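Local structure of putative S41 protease (Bacteroides fragilis NCTC 9343, 3K50) at residues 246-260 against 306-318. The protein is a putative serine peptidase of family S41 that probably cleaves peptide bonds, though its function has not been established. Numbering follows the deposited sequence.
Sequences CTMLAPADKMNQLLA and EMVINCLNPYMKV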
loop_
_atom_site.group_PDB
_atom_site.type_symbol
_atom_site.label_atom_id
_atom_site.label_comp_id
_atom_site.label_asym_id
_atom_site.label_seq_id
_atom_site.Cartn_x
_atom_site.Cartn_y
_atom_site.Cartn_z
ATOM N N CYS A 246 9.133 11.802 3.484
ATOM C CA CYS A 246 8.759 13.199 3.611
ATOM C C CYS A 246 9.909 14.137 3.637
ATOM O O CYS A 246 9.844 15.208 3.044
ATOM C CB CYS A 246 7.986 13.410 4.902
ATOM S SG CYS A 246 6.311 12.659 4.863
ATOM N N THR A 247 10.971 13.749 4.358
ATOM C CA THR A 247 12.128 14.598 4.525
ATOM C C THR A 247 12.739 14.866 3.141
ATOM O O THR A 247 13.193 15.962 2.847
ATOM C CB THR A 247 13.105 13.954 5.573
ATOM O OG1 THR A 247 12.517 14.042 6.906
ATOM C CG2 THR A 247 14.526 14.618 5.562
HETATM N N MSE A 248 12.699 13.862 2.271
HETATM C CA MSE A 248 13.341 13.983 0.975
HETATM C C MSE A 248 12.474 14.691 -0.092
HETATM O O MSE A 248 13.018 15.200 -1.080
HETATM C CB MSE A 248 13.851 12.614 0.510
HETATM C CG MSE A 248 15.040 12.058 1.314
HETATM SE SE MSE A 248 16.022 10.563 0.620
HETATM C CE MSE A 248 14.608 9.351 0.553
ATOM N N LEU A 249 11.163 14.774 0.106
ATOM C CA LEU A 249 10.276 15.466 -0.854
ATOM C C LEU A 249 10.117 16.937 -0.525
ATOM O O LEU A 249 9.959 17.744 -1.416
ATOM C CB LEU A 249 8.873 14.837 -0.859
ATOM C CG LEU A 249 8.698 13.425 -1.376
ATOM C CD1 LEU A 249 7.382 12.732 -0.959
ATOM C CD2 LEU A 249 8.797 13.529 -2.963
ATOM N N ALA A 250 10.266 17.288 0.751
ATOM C CA ALA A 250 9.854 18.584 1.228
ATOM C C ALA A 250 10.654 19.773 0.705
ATOM O O ALA A 250 11.813 19.616 0.271
ATOM C CB ALA A 250 9.908 18.595 2.734
ATOM N N PRO A 251 10.062 20.970 0.784
ATOM C CA PRO A 251 10.886 22.132 0.477
ATOM C C PRO A 251 12.046 22.179 1.458
ATOM O O PRO A 251 11.869 21.942 2.681
ATOM C CB PRO A 251 9.954 23.316 0.764
ATOM C CG PRO A 251 8.557 22.760 0.705
ATOM C CD PRO A 251 8.663 21.336 1.129
ATOM N N ALA A 252 13.203 22.541 0.952
ATOM C CA ALA A 252 14.446 22.626 1.703
ATOM C C ALA A 252 14.372 23.602 2.896
ATOM O O ALA A 252 14.990 23.382 3.934
ATOM C CB ALA A 252 15.572 23.026 0.720
ATOM N N ASP A 253 13.584 24.659 2.815
ATOM C CA ASP A 253 13.492 25.521 3.995
ATOM C C ASP A 253 12.687 24.921 5.168
ATOM O O ASP A 253 12.523 25.578 6.220
ATOM C CB ASP A 253 12.984 26.927 3.621
ATOM C CG ASP A 253 11.583 26.941 3.022
ATOM O OD1 ASP A 253 10.934 25.891 2.846
ATOM O OD2 ASP A 253 11.136 28.054 2.692
ATOM N N LYS A 254 12.148 23.714 5.006
ATOM C CA LYS A 254 11.397 23.067 6.076
ATOM C C LYS A 254 12.217 22.134 6.945
ATOM O O LYS A 254 11.701 21.586 7.934
ATOM C CB LYS A 254 10.198 22.266 5.530
ATOM C CG LYS A 254 9.222 23.051 4.646
ATOM C CD LYS A 254 8.786 24.352 5.194
ATOM C CE LYS A 254 7.802 25.028 4.239
ATOM N NZ LYS A 254 7.477 26.423 4.595
HETATM N N MSE A 255 13.497 21.979 6.639
HETATM C CA MSE A 255 14.288 21.082 7.413
HETATM C C MSE A 255 14.210 21.475 8.869
HETATM O O MSE A 255 14.289 22.665 9.199
HETATM C CB MSE A 255 15.736 21.070 6.952
HETATM C CG MSE A 255 15.965 20.514 5.529
HETATM SE SE MSE A 255 15.259 18.654 5.341
HETATM C CE MSE A 255 13.599 18.985 4.532
ATOM N N ASN A 256 14.045 20.443 9.713
ATOM C CA ASN A 256 14.023 20.532 11.176
ATOM C C ASN A 256 12.698 20.979 11.758
ATOM O O ASN A 256 12.543 20.987 12.954
ATOM C CB ASN A 256 15.180 21.370 11.744
ATOM C CG ASN A 256 16.549 20.828 11.375
ATOM O OD1 ASN A 256 17.451 21.578 10.978
ATOM N ND2 ASN A 256 16.737 19.558 11.592
ATOM N N GLN A 257 11.728 21.284 10.906
ATOM C CA GLN A 257 10.386 21.620 11.362
ATOM C C GLN A 257 9.631 20.357 11.754
ATOM O O GLN A 257 9.950 19.266 11.293
ATOM C CB GLN A 257 9.666 22.447 10.270
ATOM C CG GLN A 257 10.436 23.808 10.063
ATOM C CD GLN A 257 9.748 24.831 9.195
ATOM O OE1 GLN A 257 10.394 25.533 8.396
ATOM N NE2 GLN A 257 8.475 24.931 9.337
ATOM N N LEU A 258 8.607 20.515 12.590
ATOM C CA LEU A 258 7.796 19.391 13.039
ATOM C C LEU A 258 7.006 18.722 11.889
ATOM O O LEU A 258 6.388 19.391 11.089
ATOM C CB LEU A 258 6.804 19.844 14.154
ATOM C CG LEU A 258 7.435 20.120 15.548
ATOM C CD1 LEU A 258 6.396 20.874 16.420
ATOM C CD2 LEU A 258 7.992 18.831 16.268
ATOM N N LEU A 259 7.051 17.396 11.825
ATOM C CA LEU A 259 6.382 16.657 10.792
ATOM C C LEU A 259 5.197 15.872 11.354
ATOM O O LEU A 259 4.133 15.835 10.771
ATOM C CB LEU A 259 7.341 15.679 10.125
ATOM C CG LEU A 259 6.685 14.781 9.063
ATOM C CD1 LEU A 259 6.323 15.586 7.829
ATOM C CD2 LEU A 259 7.622 13.586 8.776
ATOM N N ALA A 260 5.432 15.148 12.434
ATOM C CA ALA A 260 4.405 14.308 13.057
ATOM C C ALA A 260 4.565 14.220 14.552
ATOM O O ALA A 260 5.700 14.220 15.087
ATOM C CB ALA A 260 4.385 12.901 12.442
ATOM N N GLU A 306 -1.205 7.356 4.324
ATOM C CA GLU A 306 -2.111 8.478 4.626
ATOM C C GLU A 306 -1.450 9.514 5.516
ATOM O O GLU A 306 -1.747 10.714 5.424
ATOM C CB GLU A 306 -3.376 7.963 5.254
ATOM C CG GLU A 306 -4.232 7.121 4.308
ATOM C CD GLU A 306 -5.444 6.529 4.981
ATOM O OE1 GLU A 306 -5.293 5.487 5.691
ATOM O OE2 GLU A 306 -6.551 7.082 4.773
HETATM N N MSE A 307 -0.550 9.052 6.356
HETATM C CA MSE A 307 0.270 9.941 7.214
HETATM C C MSE A 307 1.134 10.872 6.386
HETATM O O MSE A 307 1.298 12.037 6.732
HETATM C CB MSE A 307 1.129 9.092 8.149
HETATM C CG MSE A 307 2.146 9.842 9.078
HETATM SE SE MSE A 307 3.767 10.598 8.188
HETATM C CE MSE A 307 5.246 10.596 9.690
ATOM N N VAL A 308 1.653 10.374 5.272
ATOM C CA VAL A 308 2.459 11.176 4.403
ATOM C C VAL A 308 1.637 12.291 3.830
ATOM O O VAL A 308 2.065 13.452 3.768
ATOM C CB VAL A 308 3.065 10.325 3.236
ATOM C CG1 VAL A 308 3.679 11.252 2.196
ATOM C CG2 VAL A 308 4.046 9.330 3.814
ATOM N N ILE A 309 0.449 11.968 3.405
ATOM C CA ILE A 309 -0.457 12.998 2.898
ATOM C C ILE A 309 -0.806 14.010 3.980
ATOM O O ILE A 309 -0.712 15.223 3.775
ATOM C CB ILE A 309 -1.792 12.402 2.326
ATOM C CG1 ILE A 309 -1.492 11.483 1.114
ATOM C CG2 ILE A 309 -2.792 13.519 2.023
ATOM C CD1 ILE A 309 -2.710 10.545 0.707
ATOM N N ASN A 310 -1.237 13.528 5.124
ATOM C CA ASN A 310 -1.645 14.447 6.183
ATOM C C ASN A 310 -0.548 15.440 6.671
ATOM O O ASN A 310 -0.832 16.598 6.985
ATOM C CB ASN A 310 -2.137 13.623 7.400
ATOM C CG ASN A 310 -2.729 14.508 8.478
ATOM O OD1 ASN A 310 -3.609 15.322 8.174
ATOM N ND2 ASN A 310 -2.229 14.379 9.748
ATOM N N CYS A 311 0.658 14.899 6.863
ATOM C CA CYS A 311 1.831 15.584 7.371
ATOM C C CYS A 311 2.534 16.468 6.385
ATOM O O CYS A 311 3.108 17.489 6.779
ATOM C CB CYS A 311 2.798 14.552 7.932
ATOM S SG CYS A 311 1.997 13.783 9.432
ATOM N N LEU A 312 2.515 16.104 5.108
ATOM C CA LEU A 312 2.992 17.053 4.097
ATOM C C LEU A 312 1.991 18.193 3.759
ATOM O O LEU A 312 2.436 19.284 3.361
ATOM C CB LEU A 312 3.370 16.360 2.816
ATOM C CG LEU A 312 4.546 15.416 2.914
ATOM C CD1 LEU A 312 4.708 14.796 1.539
ATOM C CD2 LEU A 312 5.800 16.172 3.391
ATOM N N ASN A 313 0.682 17.951 3.904
ATOM C CA ASN A 313 -0.382 18.975 3.623
ATOM C C ASN A 313 -0.117 20.393 4.105
ATOM O O ASN A 313 -0.324 21.339 3.339
ATOM C CB ASN A 313 -1.791 18.544 4.148
ATOM C CG ASN A 313 -2.654 17.862 3.068
ATOM O OD1 ASN A 313 -2.459 18.132 1.889
ATOM N ND2 ASN A 313 -3.656 17.040 3.470
ATOM N N PRO A 314 0.250 20.563 5.378
ATOM C CA PRO A 314 0.534 21.917 5.908
ATOM C C PRO A 314 1.763 22.610 5.346
ATOM O O PRO A 314 1.894 23.809 5.511
ATOM C CB PRO A 314 0.797 21.663 7.398
ATOM C CG PRO A 314 0.232 20.338 7.682
ATOM C CD PRO A 314 0.300 19.552 6.443
ATOM N N TYR A 315 2.658 21.862 4.710
ATOM C CA TYR A 315 3.926 22.415 4.263
ATOM C C TYR A 315 4.142 22.578 2.761
ATOM O O TYR A 315 5.138 23.160 2.369
ATOM C CB TYR A 315 5.037 21.505 4.751
ATOM C CG TYR A 315 5.251 21.577 6.216
ATOM C CD1 TYR A 315 5.899 22.670 6.771
ATOM C CD2 TYR A 315 4.809 20.554 7.074
ATOM C CE1 TYR A 315 6.102 22.758 8.152
ATOM C CE2 TYR A 315 4.990 20.655 8.475
ATOM C CZ TYR A 315 5.677 21.740 8.984
ATOM O OH TYR A 315 5.910 21.853 10.321
HETATM N N MSE A 316 3.275 21.980 1.961
HETATM C CA MSE A 316 3.422 21.994 0.522
HETATM C C MSE A 316 2.040 21.694 -0.080
HETATM O O MSE A 316 1.081 21.362 0.659
HETATM C CB MSE A 316 4.553 21.016 0.078
HETATM C CG MSE A 316 4.329 19.591 0.315
HETATM SE SE MSE A 316 5.866 18.409 -0.015
HETATM C CE MSE A 316 6.445 18.602 -1.960
ATOM N N LYS A 317 1.927 21.927 -1.393
ATOM C CA LYS A 317 0.722 21.641 -2.150
ATOM C C LYS A 317 0.742 20.162 -2.512
ATOM O O LYS A 317 1.665 19.646 -3.236
ATOM C CB LYS A 317 0.645 22.516 -3.431
ATOM C CG LYS A 317 -0.665 22.306 -4.251
ATOM C CD LYS A 317 -0.681 23.237 -5.503
ATOM C CE LYS A 317 -1.882 23.045 -6.439
ATOM N NZ LYS A 317 -1.567 23.666 -7.783
ATOM N N VAL A 318 -0.240 19.454 -1.992
ATOM C CA VAL A 318 -0.365 18.018 -2.164
ATOM C C VAL A 318 -1.625 17.809 -3.025
ATOM O O VAL A 318 -2.692 18.240 -2.637
ATOM C CB VAL A 318 -0.528 17.303 -0.803
ATOM C CG1 VAL A 318 -0.690 15.796 -1.004
ATOM C CG2 VAL A 318 0.646 17.560 0.068
HETATM O O HOH W 1 2.977 18.040 9.503
#
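Y315 reaches across to the backbone of L258: its OH donates to L258 O at 2.6 Å, meeting an in-plane lone pair at a C=O...O angle of 144°. A chi1 of -71° sets Y315 CG anti to its carbonyl carbon and directs the ring toward L258 and K254, whose aliphatic part, bent at chi2, crosses it obliquely, CD 3.7 Å from Y315 CD1. A second polar link is indirect. One water lies near the plane of the Y315 ring, at its edge, and donates to both L259 O and C311 O, 2.8 Å from each, tying the strand start to helix 306-312 at C311.

Apolar contacts flank this bridge. L259 CD1 lies 3.7 Å from C311 CB, while the methyl CE of selenomethionine M307 sits 3.7 Å from A260 CB. C246 SG packs against L312 CG at 3.8 Å, and the selenium of M316 rests 4.2 Å from P251 CD.

Strand 258-260 runs roughly antiparallel to helix 306-312 (150°, axes 8.1 Å apart), and L259 and A260 form a classic beta bulge facing L275. M316 also touches V293, and L249 touches F216 of helix 207-221. The contact joins the link between helix 239-249 and strand 258-263 to a beta-alpha-beta crossover, parallel strands 292-297 and 317-322 connected through helix 304-312, consistent with the ClpP/crotonase-like fold of S41 peptidases.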